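FMN reductase (NADPH) (Bacillus subtilis, PDB 3N2S) reduces flavin mononucleotide, nitroaromatic compounds, quinones and azo dyes with electrons from NADPH, working as an FMN-binding homodimer. Local coordinates at residues Thr204-Asp207 / Tyr208-Arg212; Arg217-Trp221 / Ser222-Leu226; Leu176-Gln179 / Ala180-Glu184; Asp192-Arg195 / His196-Thr200; Lys56-Glu59 / Leu60-Ala64. All coordinates share one frame; numbering follows the deposited sequence.

Interaction 1. Residues Thr204-Asp207 / Tyr208-Arg212; sequences TISD and YYRER
Asp207 and Arg210 run alongside each other on one turn of helix, and both terminal nitrogens of the guanidinium reach one carboxylate oxygen: Asp207 OD2 is 2.7 Å from Arg210 NH1 and 2.8 Å from Arg210 NH2. The oxygen sits at the guanidinium edge, in its plane, yet the two flat groups are turned 73° against each other. NH2 uses the anti lone pair of OD2, whereas NH1 meets it from above the carboxylate plane. A bend at chi3 (-51°) folds the arginine chain back toward the preceding turn, bringing one guanidinium face over Ser206 O. This is an i to i+3 salt bridge along helix 191-213, and Asp207 OD1 pairs in addition with Lys203. An alanine here removes the carboxylate, which would probably set the Arg210 guanidinium free to turn and leave Lys203 without its mate. Four residues apart on the same helix, Ile205 CG2 comes obliquely against the Tyr209 ring, 3.4 Å from Tyr209 CE2. These side chains share one direction, Ile205 CG2 being anti to the backbone N, and Tyr42 of the second subunit packs on both. Tyr209 N bonds to Ile205 O at 2.9 Å, while Tyr209 OH goes to Gln224.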
# COMPACT_ATOMS: atom_id res chain seq x y z
N THR A 204 -23.56 -2.99 -14.09
CA THR A 204 -23.45 -3.76 -12.82
C THR A 204 -23.64 -2.81 -11.62
O THR A 204 -24.36 -3.11 -10.68
CB THR A 204 -22.10 -4.48 -12.73
OG1 THR A 204 -21.99 -5.45 -13.76
CG2 THR A 204 -21.88 -5.16 -11.37
N ILE A 205 -22.97 -1.64 -11.67
CA ILE A 205 -23.03 -0.68 -10.57
C ILE A 205 -24.39 0.01 -10.47
O ILE A 205 -24.92 0.15 -9.36
CB ILE A 205 -21.82 0.29 -10.64
CG1 ILE A 205 -20.47 -0.47 -10.45
CG2 ILE A 205 -21.94 1.44 -9.63
CD1 ILE A 205 -20.38 -1.43 -9.22
N SER A 206 -24.93 0.46 -11.62
CA SER A 206 -26.26 1.09 -11.64
C SER A 206 -27.31 0.10 -11.09
O SER A 206 -28.07 0.47 -10.19
CB SER A 206 -26.62 1.58 -13.04
OG SER A 206 -26.70 0.54 -13.99
N ASP A 207 -27.26 -1.18 -11.54
CA ASP A 207 -28.16 -2.24 -11.03
C ASP A 207 -27.97 -2.45 -9.53
O ASP A 207 -28.95 -2.60 -8.80
CB ASP A 207 -27.94 -3.58 -11.75
CG ASP A 207 -28.44 -3.71 -13.19
OD1 ASP A 207 -28.13 -4.72 -13.83
OD2 ASP A 207 -29.08 -2.74 -13.69
N TYR A 208 -26.71 -2.45 -9.07
CA TYR A 208 -26.37 -2.60 -7.66
C TYR A 208 -27.04 -1.50 -6.81
O TYR A 208 -27.67 -1.81 -5.79
CB TYR A 208 -24.84 -2.59 -7.47
CG TYR A 208 -24.41 -2.61 -6.02
CD1 TYR A 208 -24.33 -3.80 -5.32
CD2 TYR A 208 -24.13 -1.43 -5.34
CE1 TYR A 208 -23.96 -3.83 -3.98
CE2 TYR A 208 -23.77 -1.44 -3.99
CZ TYR A 208 -23.67 -2.64 -3.32
OH TYR A 208 -23.27 -2.65 -2.02
N TYR A 209 -26.89 -0.23 -7.21
CA TYR A 209 -27.52 0.88 -6.48
C TYR A 209 -29.04 0.82 -6.51
O TYR A 209 -29.66 1.10 -5.49
CB TYR A 209 -26.99 2.25 -6.93
CG TYR A 209 -25.55 2.48 -6.56
CD1 TYR A 209 -25.09 2.21 -5.27
CD2 TYR A 209 -24.65 2.99 -7.48
CE1 TYR A 209 -23.75 2.42 -4.92
CE2 TYR A 209 -23.31 3.23 -7.14
CZ TYR A 209 -22.87 2.91 -5.87
OH TYR A 209 -21.56 3.13 -5.51
N ARG A 210 -29.62 0.47 -7.68
CA ARG A 210 -31.07 0.32 -7.83
C ARG A 210 -31.58 -0.71 -6.82
O ARG A 210 -32.47 -0.39 -6.04
CB ARG A 210 -31.43 -0.09 -9.26
CG ARG A 210 -32.78 0.43 -9.77
CD ARG A 210 -33.07 0.05 -11.21
NE ARG A 210 -31.97 0.37 -12.12
CZ ARG A 210 -31.15 -0.53 -12.66
NH1 ARG A 210 -31.31 -1.82 -12.40
NH2 ARG A 210 -30.16 -0.14 -13.45
N GLU A 211 -30.92 -1.89 -6.77
CA GLU A 211 -31.24 -3.00 -5.86
C GLU A 211 -31.08 -2.61 -4.38
O GLU A 211 -32.02 -2.81 -3.60
CB GLU A 211 -30.39 -4.26 -6.21
CG GLU A 211 -30.89 -5.56 -5.59
CD GLU A 211 -30.31 -6.85 -6.16
OE1 GLU A 211 -29.60 -7.56 -5.41
OE2 GLU A 211 -30.60 -7.17 -7.33
N ARG A 212 -29.92 -2.03 -4.01
CA ARG A 212 -29.54 -1.60 -2.66
C ARG A 212 -30.44 -0.48 -2.10
O ARG A 212 -30.79 -0.51 -0.92
CB ARG A 212 -28.04 -1.20 -2.66
CG ARG A 212 -27.55 -0.38 -1.46
CD ARG A 212 -26.67 0.78 -1.91
NE ARG A 212 -26.18 1.56 -0.78
CZ ARG A 212 -24.90 1.79 -0.52
NH1 ARG A 212 -23.95 1.34 -1.33
NH2 ARG A 212 -24.55 2.50 0.55

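Interaction 2. Residues Arg217-Trp221 / Ser222-Leu226; sequences REETW and SDQIL
The Trp221 indole receives Ile225 over one face: Ile225 CG2 lies 3.8 Å from the centroid of the five-membered ring, 27° off its normal, a CH-pi contact. CG2 is shifted toward the rim and comes to 3.5 Å from Trp221 NE1, while Ile225 CG1 lies near the six-membered ring, 4.1 Å from Trp221 CD2. With its CG anti to the backbone N (chi1 -175°), Trp221 turns its ring along the helix to meet the residue one turn on. An alanine in its place would probably leave a gap over Ile225 and deprive Tyr42 O of the second subunit of the indole N-H. Thr220 crosses Asp223 at a slant and serves as N-cap of helix 221-229: its OG1 accepts from Asp223 N at 3.2 Å. Glu219 also slants across Gln224, Glu219 OE2 standing 3.5 Å from Gln224 CB, with carboxylate and amide planes 47° apart. The amide end belongs elsewhere, Gln224 OE1 pairing with Tyr209 OH, and Ser222 OG goes to Asp202. The helix is thus capped at its N-terminal end by the Thr220 hydroxyl, while the indole N-H and the Asp223 carboxylate, salt-bridged to Lys93 of the second subunit, spend their polarity across the dimer interface.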
# COMPACT_ATOMS: atom_id res chain seq x y z
N ARG A 217 -31.55 5.34 -6.04
CA ARG A 217 -30.31 5.74 -6.72
C ARG A 217 -30.05 4.81 -7.89
O ARG A 217 -30.26 3.61 -7.76
CB ARG A 217 -29.11 5.72 -5.75
CG ARG A 217 -29.03 6.91 -4.82
CD ARG A 217 -27.58 7.23 -4.52
NE ARG A 217 -27.42 8.10 -3.35
CZ ARG A 217 -27.36 9.42 -3.39
NH1 ARG A 217 -27.48 10.07 -4.55
NH2 ARG A 217 -27.18 10.12 -2.27
N GLU A 218 -29.59 5.35 -9.04
CA GLU A 218 -29.27 4.56 -10.23
C GLU A 218 -27.98 4.97 -10.96
O GLU A 218 -27.77 4.59 -12.11
CB GLU A 218 -30.48 4.48 -11.19
CG GLU A 218 -31.02 5.83 -11.65
CD GLU A 218 -32.42 5.82 -12.24
OE1 GLU A 218 -33.03 4.74 -12.31
OE2 GLU A 218 -32.90 6.92 -12.62
N GLU A 219 -27.10 5.71 -10.27
CA GLU A 219 -25.85 6.19 -10.86
C GLU A 219 -24.91 5.06 -11.28
O GLU A 219 -24.87 4.00 -10.65
CB GLU A 219 -25.15 7.19 -9.94
CG GLU A 219 -24.78 6.62 -8.58
CD GLU A 219 -24.05 7.54 -7.62
OE1 GLU A 219 -24.12 7.27 -6.41
OE2 GLU A 219 -23.40 8.51 -8.08
N THR A 220 -24.17 5.29 -12.36
CA THR A 220 -23.18 4.35 -12.88
C THR A 220 -21.85 4.62 -12.13
O THR A 220 -21.71 5.66 -11.47
CB THR A 220 -22.97 4.58 -14.38
OG1 THR A 220 -22.43 5.88 -14.57
CG2 THR A 220 -24.27 4.38 -15.21
N TRP A 221 -20.88 3.72 -12.26
CA TRP A 221 -19.58 3.89 -11.62
C TRP A 221 -18.85 5.09 -12.21
O TRP A 221 -18.35 5.91 -11.46
CB TRP A 221 -18.73 2.62 -11.80
CG TRP A 221 -17.42 2.69 -11.08
CD1 TRP A 221 -17.22 2.57 -9.73
CD2 TRP A 221 -16.13 2.84 -11.67
NE1 TRP A 221 -15.88 2.63 -9.45
CE2 TRP A 221 -15.18 2.79 -10.62
CE3 TRP A 221 -15.67 2.97 -12.99
CZ2 TRP A 221 -13.81 2.89 -10.84
CZ3 TRP A 221 -14.31 3.07 -13.21
CH2 TRP A 221 -13.39 3.01 -12.15
N SER A 222 -18.77 5.17 -13.55
CA SER A 222 -18.06 6.26 -14.23
C SER A 222 -18.63 7.64 -13.87
O SER A 222 -17.85 8.54 -13.61
CB SER A 222 -18.04 6.02 -15.74
OG SER A 222 -19.36 5.99 -16.24
N ASP A 223 -19.95 7.78 -13.72
CA ASP A 223 -20.53 9.05 -13.27
C ASP A 223 -20.20 9.35 -11.80
O ASP A 223 -19.85 10.47 -11.50
CB ASP A 223 -22.05 9.08 -13.49
CG ASP A 223 -22.45 9.32 -14.95
OD1 ASP A 223 -21.57 9.69 -15.77
OD2 ASP A 223 -23.64 9.18 -15.25
N GLN A 224 -20.26 8.34 -10.92
CA GLN A 224 -19.93 8.47 -9.50
C GLN A 224 -18.46 8.86 -9.29
O GLN A 224 -18.20 9.84 -8.60
CB GLN A 224 -20.24 7.16 -8.76
CG GLN A 224 -20.10 7.26 -7.24
CD GLN A 224 -20.36 5.96 -6.53
OE1 GLN A 224 -20.10 4.86 -7.02
NE2 GLN A 224 -20.95 6.06 -5.36
N ILE A 225 -17.51 8.13 -9.90
CA ILE A 225 -16.08 8.42 -9.70
C ILE A 225 -15.65 9.78 -10.18
O ILE A 225 -14.87 10.45 -9.49
CB ILE A 225 -15.08 7.25 -10.04
CG1 ILE A 225 -15.18 6.79 -11.50
CG2 ILE A 225 -15.25 6.09 -9.07
CD1 ILE A 225 -14.12 7.30 -12.37
N LEU A 226 -16.19 10.22 -11.32
CA LEU A 226 -15.89 11.53 -11.90
C LEU A 226 -16.50 12.67 -11.08
O LEU A 226 -15.83 13.68 -10.87
CB LEU A 226 -16.33 11.59 -13.38
CG LEU A 226 -15.57 10.66 -14.36
CD1 LEU A 226 -16.18 10.71 -15.73
CD2 LEU A 226 -14.08 10.98 -14.42

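Interaction 3. Residues Leu176-Gln179 / Ala180-Glu184; sequences LPKQ and AVYHE
Lys178 O takes two backbone donors from the residues ahead of it. Tyr182 N approaches at 2.8 Å and nearly in line with the carbonyl, its N-H angle an almost straight 166°; Val181 N, 3.0 Å from the same Lys178 O, makes a weak, bent bond. One residue earlier, Ala180 N binds Pro177 O at 3.0 Å, arriving from above the carbonyl plane. With this i to i+3 bond and the weak one from Val181, the helix is short and weakly bonded. Apolar side chains meet beside the turn. Leu176 and Val181 cross at about a right angle, Leu176 CD1 lying 3.7 Å from Val181 CG2, and the other leucine branch, CD2, rests 4.1 Å from Ala180 CB. This short helix, 178-181, passes straight into strand 182-184, which forms a parallel ladder with a strand of the second subunit, the strand of one subunit extending the sheet of the other, as in related nitroreductase dimers. Lys178 and Tyr182 extend together toward that subunit. The fully extended lysine leaves its CG anti to the backbone N (chi1 176°), which lays Lys178 CE 4.2 Å from Tyr182 CD2, an oblique approach to the ring. Beyond this, Lys178 NZ forms a salt bridge with Asp28 of the second subunit, and Tyr182 OH is hydrogen-bonded to His75 of the same neighbour.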
# COMPACT_ATOMS: atom_id res chain seq x y z
N LEU A 176 -14.34 -3.96 -10.48
CA LEU A 176 -14.18 -3.92 -11.94
C LEU A 176 -14.05 -5.33 -12.50
O LEU A 176 -13.46 -6.21 -11.85
CB LEU A 176 -12.88 -3.17 -12.31
CG LEU A 176 -12.96 -1.62 -12.30
CD1 LEU A 176 -11.55 -1.03 -12.12
CD2 LEU A 176 -13.57 -1.08 -13.61
N PRO A 177 -14.54 -5.58 -13.74
CA PRO A 177 -14.32 -6.91 -14.34
C PRO A 177 -12.83 -7.19 -14.38
O PRO A 177 -12.03 -6.27 -14.53
CB PRO A 177 -14.87 -6.73 -15.77
CG PRO A 177 -15.94 -5.68 -15.60
CD PRO A 177 -15.29 -4.70 -14.65
N LYS A 178 -12.45 -8.46 -14.20
CA LYS A 178 -11.06 -8.91 -14.22
C LYS A 178 -10.25 -8.32 -15.39
O LYS A 178 -9.17 -7.77 -15.17
CB LYS A 178 -11.01 -10.46 -14.24
CG LYS A 178 -9.61 -11.07 -14.35
CD LYS A 178 -9.70 -12.56 -14.67
CE LYS A 178 -8.36 -13.23 -14.76
NZ LYS A 178 -8.50 -14.66 -15.10
N GLN A 179 -10.79 -8.40 -16.61
CA GLN A 179 -10.14 -7.92 -17.82
C GLN A 179 -9.89 -6.38 -17.89
O GLN A 179 -9.07 -5.92 -18.69
CB GLN A 179 -10.77 -8.54 -19.08
CG GLN A 179 -12.17 -8.03 -19.44
CD GLN A 179 -13.40 -8.60 -18.76
OE1 GLN A 179 -14.54 -8.25 -19.13
NE2 GLN A 179 -13.24 -9.49 -17.77
N ALA A 180 -10.56 -5.59 -17.01
CA ALA A 180 -10.28 -4.15 -16.92
C ALA A 180 -8.99 -3.93 -16.11
O ALA A 180 -8.26 -2.97 -16.36
CB ALA A 180 -11.42 -3.43 -16.21
N VAL A 181 -8.76 -4.75 -15.09
CA VAL A 181 -7.62 -4.58 -14.16
C VAL A 181 -6.40 -5.42 -14.53
O VAL A 181 -5.27 -4.97 -14.35
CB VAL A 181 -8.10 -4.83 -12.71
CG1 VAL A 181 -6.95 -4.91 -11.71
CG2 VAL A 181 -9.09 -3.75 -12.28
N TYR A 182 -6.63 -6.66 -15.00
CA TYR A 182 -5.57 -7.62 -15.31
C TYR A 182 -5.28 -7.67 -16.79
O TYR A 182 -6.20 -7.81 -17.60
CB TYR A 182 -5.95 -9.01 -14.75
CG TYR A 182 -4.87 -10.06 -14.97
CD1 TYR A 182 -3.68 -10.01 -14.26
CD2 TYR A 182 -5.02 -11.06 -15.93
CE1 TYR A 182 -2.69 -10.98 -14.43
CE2 TYR A 182 -4.01 -12.00 -16.15
CZ TYR A 182 -2.85 -11.95 -15.40
OH TYR A 182 -1.85 -12.88 -15.59
N HIS A 183 -4.00 -7.50 -17.15
CA HIS A 183 -3.54 -7.43 -18.55
C HIS A 183 -2.48 -8.50 -18.74
O HIS A 183 -1.69 -8.72 -17.84
CB HIS A 183 -2.91 -6.03 -18.85
CG HIS A 183 -3.73 -4.85 -18.41
ND1 HIS A 183 -4.48 -4.12 -19.31
CD2 HIS A 183 -3.89 -4.32 -17.17
CE1 HIS A 183 -5.08 -3.18 -18.61
NE2 HIS A 183 -4.78 -3.27 -17.31
N GLU A 184 -2.46 -9.16 -19.89
CA GLU A 184 -1.45 -10.19 -20.12
C GLU A 184 -0.32 -9.62 -20.91
O GLU A 184 -0.53 -9.16 -22.05
CB GLU A 184 -2.07 -11.43 -20.82
CG GLU A 184 -2.89 -12.25 -19.85
CD GLU A 184 -3.22 -13.69 -20.20
OE1 GLU A 184 -4.07 -14.27 -19.49
OE2 GLU A 184 -2.54 -14.28 -21.08

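Interaction 4. Residues Asp192-Arg195 / His196-Thr200; sequences DDFR and HTMNT
His196 N opens residues 196-200 with a helical bond to Asp192 O, 3.0 Å long. Its imidazole has Thr200 OG1 above the centre of one face. Thr197 repeats the backbone bond, its N donating to Asp193 O, and adds its hydroxyl. With chi1 at 59°, Thr197 OG1 sits between its own N and carbonyl carbon and is folded back on the preceding turn, 2.9 Å from Phe194 O and 3.1 Å from Asp193 O. Met198, present as selenomethionine, carries the main side-chain contact. Its CG stands over one face of the Phe194 ring, 3.7 Å from the centroid and 15° off the normal, a CH-pi contact. A bend at chi2 (-53°) leaves the selenium, Met198 SE, more oblique to the same ring, 4.9 Å from the Phe194 centroid, in a Met-aromatic contact. Asn199 N returns to Arg195 O at 2.9 Å. Thr200 finishes the run by giving both its N and its OG1 to His196 O, from opposite faces of the carbonyl plane, the hydroxyl bond from Thr200 OG1 to His196 O being 2.7 Å. All this lies early in helix 191-213, where Phe194 packs on Gln88 and Met198 on Leu89, both of helix 84-92 of the second subunit, while Trp221 of helix 221-229 and Leu176, just ahead of helix 178-181, rest against Met198.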
# COMPACT_ATOMS: atom_id res chain seq x y z
N ASP A 192 -12.25 -0.66 -28.03
CA ASP A 192 -13.45 -1.51 -28.02
C ASP A 192 -13.51 -2.35 -26.75
O ASP A 192 -14.57 -2.44 -26.14
CB ASP A 192 -13.51 -2.43 -29.25
CG ASP A 192 -13.90 -1.74 -30.54
OD1 ASP A 192 -14.33 -0.57 -30.48
OD2 ASP A 192 -13.79 -2.37 -31.60
N ASP A 193 -12.37 -2.93 -26.33
CA ASP A 193 -12.27 -3.72 -25.10
C ASP A 193 -12.60 -2.86 -23.89
O ASP A 193 -13.38 -3.27 -23.04
CB ASP A 193 -10.88 -4.34 -24.95
CG ASP A 193 -10.55 -5.49 -25.88
OD1 ASP A 193 -11.48 -6.05 -26.50
OD2 ASP A 193 -9.37 -5.86 -25.97
N PHE A 194 -12.05 -1.64 -23.85
CA PHE A 194 -12.27 -0.68 -22.78
C PHE A 194 -13.76 -0.32 -22.66
O PHE A 194 -14.31 -0.41 -21.58
CB PHE A 194 -11.42 0.58 -23.00
CG PHE A 194 -11.55 1.59 -21.88
CD1 PHE A 194 -10.76 1.49 -20.73
CD2 PHE A 194 -12.47 2.64 -21.97
CE1 PHE A 194 -10.88 2.42 -19.70
CE2 PHE A 194 -12.59 3.56 -20.93
CZ PHE A 194 -11.81 3.44 -19.80
N ARG A 195 -14.40 0.06 -23.78
CA ARG A 195 -15.81 0.44 -23.80
C ARG A 195 -16.73 -0.66 -23.37
O ARG A 195 -17.65 -0.38 -22.64
CB ARG A 195 -16.23 0.97 -25.17
CG ARG A 195 -15.64 2.30 -25.47
CD ARG A 195 -16.47 3.01 -26.49
NE ARG A 195 -15.74 4.19 -26.92
CZ ARG A 195 -15.50 4.48 -28.19
NH1 ARG A 195 -15.95 3.68 -29.15
NH2 ARG A 195 -14.83 5.57 -28.51
N HIS A 196 -16.47 -1.90 -23.82
CA HIS A 196 -17.27 -3.09 -23.49
C HIS A 196 -17.19 -3.38 -21.98
O HIS A 196 -18.21 -3.65 -21.36
CB HIS A 196 -16.76 -4.31 -24.29
CG HIS A 196 -17.55 -5.56 -24.06
ND1 HIS A 196 -17.08 -6.58 -23.25
CD2 HIS A 196 -18.76 -5.90 -24.54
CE1 HIS A 196 -18.02 -7.51 -23.27
NE2 HIS A 196 -19.05 -7.15 -24.03
N THR A 197 -15.97 -3.34 -21.41
CA THR A 197 -15.79 -3.63 -19.98
C THR A 197 -16.39 -2.53 -19.12
O THR A 197 -17.03 -2.84 -18.12
CB THR A 197 -14.31 -3.90 -19.64
OG1 THR A 197 -13.54 -2.77 -20.00
CG2 THR A 197 -13.76 -5.12 -20.35
N MSE A 198 -16.18 -1.26 -19.49
CA MSE A 198 -16.70 -0.10 -18.75
C MSE A 198 -18.22 -0.01 -18.83
O MSE A 198 -18.84 0.35 -17.84
CB MSE A 198 -16.01 1.20 -19.16
CG MSE A 198 -14.50 1.20 -18.85
SE MSE A 198 -14.05 0.75 -16.97
CE MSE A 198 -15.41 1.94 -16.17
N ASN A 199 -18.82 -0.35 -19.99
CA ASN A 199 -20.28 -0.38 -20.15
C ASN A 199 -20.88 -1.45 -19.27
O ASN A 199 -21.88 -1.20 -18.61
CB ASN A 199 -20.68 -0.65 -21.63
CG ASN A 199 -20.66 0.54 -22.55
OD1 ASN A 199 -20.21 1.64 -22.21
ND2 ASN A 199 -21.13 0.33 -23.76
N THR A 200 -20.27 -2.65 -19.27
CA THR A 200 -20.71 -3.78 -18.45
C THR A 200 -20.64 -3.39 -16.97
O THR A 200 -21.60 -3.62 -16.24
CB THR A 200 -19.84 -5.03 -18.74
OG1 THR A 200 -19.96 -5.34 -20.13
CG2 THR A 200 -20.25 -6.24 -17.91

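Interaction 5. Residues Lys56-Glu59 / Leu60-Ala64; sequences KKRE and LSVLA
Arg58 leaves the backbone with CG anti to its N (chi1 -169°) and bends at chi3 (54°), which brings its guanidinium down beside Val62, whose CG2 stands anti to its carbonyl carbon. The valine and the arginine extend in a common direction, Arg58 NH2 coming within 3.6 Å of Val62 CG2, obliquely to the guanidinium plane. The charge itself has its mate one turn back, in a salt bridge from Arg58 NH1 to Glu55. Two leucines lean over carbonyls of the preceding turn: Leu60 CG lies 3.2 Å from Lys56 O, and Leu63 CG 3.3 Å from Glu59 O. Those oxygens also take the regular helical bonds, Leu60 N to Lys56 O at 3.0 Å and Leu63 N to Glu59 O at 2.9 Å. Leu60 packs on Val51 and, with Leu63, on Val145. The result is a helix, 54-63, packed against strand 46-51 and helix 142-149 in the alpha-beta sandwich of the nitroreductase fold, with buried Ser61 OG and Ala64 O both hydrogen-bonded to Gln67, a residue of the FMN pocket, consistent with a second-shell place behind that site.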
# COMPACT_ATOMS: atom_id res chain seq x y z
N LYS A 56 -9.16 13.54 20.81
CA LYS A 56 -8.42 13.39 19.54
C LYS A 56 -9.23 12.61 18.49
O LYS A 56 -9.21 12.99 17.32
CB LYS A 56 -7.06 12.71 19.77
CG LYS A 56 -6.12 13.57 20.63
CD LYS A 56 -4.73 12.94 20.79
CE LYS A 56 -3.83 13.79 21.66
NZ LYS A 56 -3.60 15.12 21.08
N LYS A 57 -9.95 11.56 18.89
CA LYS A 57 -10.79 10.77 17.96
C LYS A 57 -11.86 11.69 17.37
O LYS A 57 -12.13 11.62 16.17
CB LYS A 57 -11.46 9.59 18.69
CG LYS A 57 -10.53 8.41 18.99
CD LYS A 57 -11.23 7.27 19.75
CE LYS A 57 -11.92 6.32 18.79
NZ LYS A 57 -12.13 4.95 19.35
N ARG A 58 -12.44 12.57 18.22
CA ARG A 58 -13.46 13.54 17.82
C ARG A 58 -12.90 14.53 16.81
O ARG A 58 -13.50 14.73 15.76
CB ARG A 58 -14.06 14.29 19.04
CG ARG A 58 -15.30 15.10 18.66
CD ARG A 58 -15.51 16.31 19.55
NE ARG A 58 -14.33 17.20 19.62
CZ ARG A 58 -14.07 18.17 18.75
NH1 ARG A 58 -12.98 18.91 18.89
NH2 ARG A 58 -14.87 18.39 17.72
N GLU A 59 -11.74 15.14 17.12
CA GLU A 59 -11.12 16.11 16.22
C GLU A 59 -10.85 15.48 14.86
O GLU A 59 -11.15 16.09 13.84
CB GLU A 59 -9.79 16.64 16.79
CG GLU A 59 -9.90 17.53 18.01
CD GLU A 59 -8.54 17.83 18.59
OE1 GLU A 59 -7.95 16.95 19.27
OE2 GLU A 59 -8.02 18.94 18.31
N LEU A 60 -10.28 14.27 14.84
CA LEU A 60 -9.97 13.57 13.60
C LEU A 60 -11.23 13.27 12.81
O LEU A 60 -11.23 13.42 11.59
CB LEU A 60 -9.17 12.28 13.88
CG LEU A 60 -7.75 12.48 14.49
CD1 LEU A 60 -7.17 11.17 14.96
CD2 LEU A 60 -6.80 13.23 13.53
N SER A 61 -12.32 12.89 13.49
CA SER A 61 -13.60 12.64 12.83
C SER A 61 -14.05 13.92 12.09
O SER A 61 -14.44 13.84 10.92
CB SER A 61 -14.66 12.25 13.87
OG SER A 61 -15.94 12.25 13.26
N VAL A 62 -13.98 15.08 12.77
CA VAL A 62 -14.37 16.38 12.20
C VAL A 62 -13.49 16.72 11.00
O VAL A 62 -14.02 17.02 9.92
CB VAL A 62 -14.37 17.53 13.25
CG1 VAL A 62 -14.61 18.89 12.59
CG2 VAL A 62 -15.42 17.26 14.32
N LEU A 63 -12.16 16.63 11.19
CA LEU A 63 -11.19 16.91 10.12
C LEU A 63 -11.41 15.99 8.93
O LEU A 63 -11.27 16.44 7.80
CB LEU A 63 -9.73 16.83 10.64
CG LEU A 63 -9.35 17.84 11.75
CD1 LEU A 63 -8.02 17.46 12.41
CD2 LEU A 63 -9.36 19.27 11.23
N ALA A 64 -11.84 14.74 9.18
CA ALA A 64 -12.10 13.74 8.12
C ALA A 64 -13.41 13.99 7.33
O ALA A 64 -13.72 13.28 6.37
CB ALA A 64 -12.08 12.33 8.72

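Interactions 1 to 4 lie in the part of the chain from 176 to 226 and all touch the second subunit along much of their length, whereas interaction 5 stands in the core domain, its centre about 40 Å from that of interaction 4. Interactions 1 and 4 share helix 191-213, their centres about 18 Å apart. Trp221 of interaction 2 joins the group: Trp221 CZ3 lies 3.3 Å from Met198 CE of interaction 4 and 4.2 Å from Leu176 CD2 of interaction 3. Interactions 1 and 2 meet through Tyr209 OH and Gln224 OE1, 2.7 Å apart, and both side chains come within about 7 Å of a bound FMN. Interaction 5 approaches FMN separately, Ser61 being about 10 Å away.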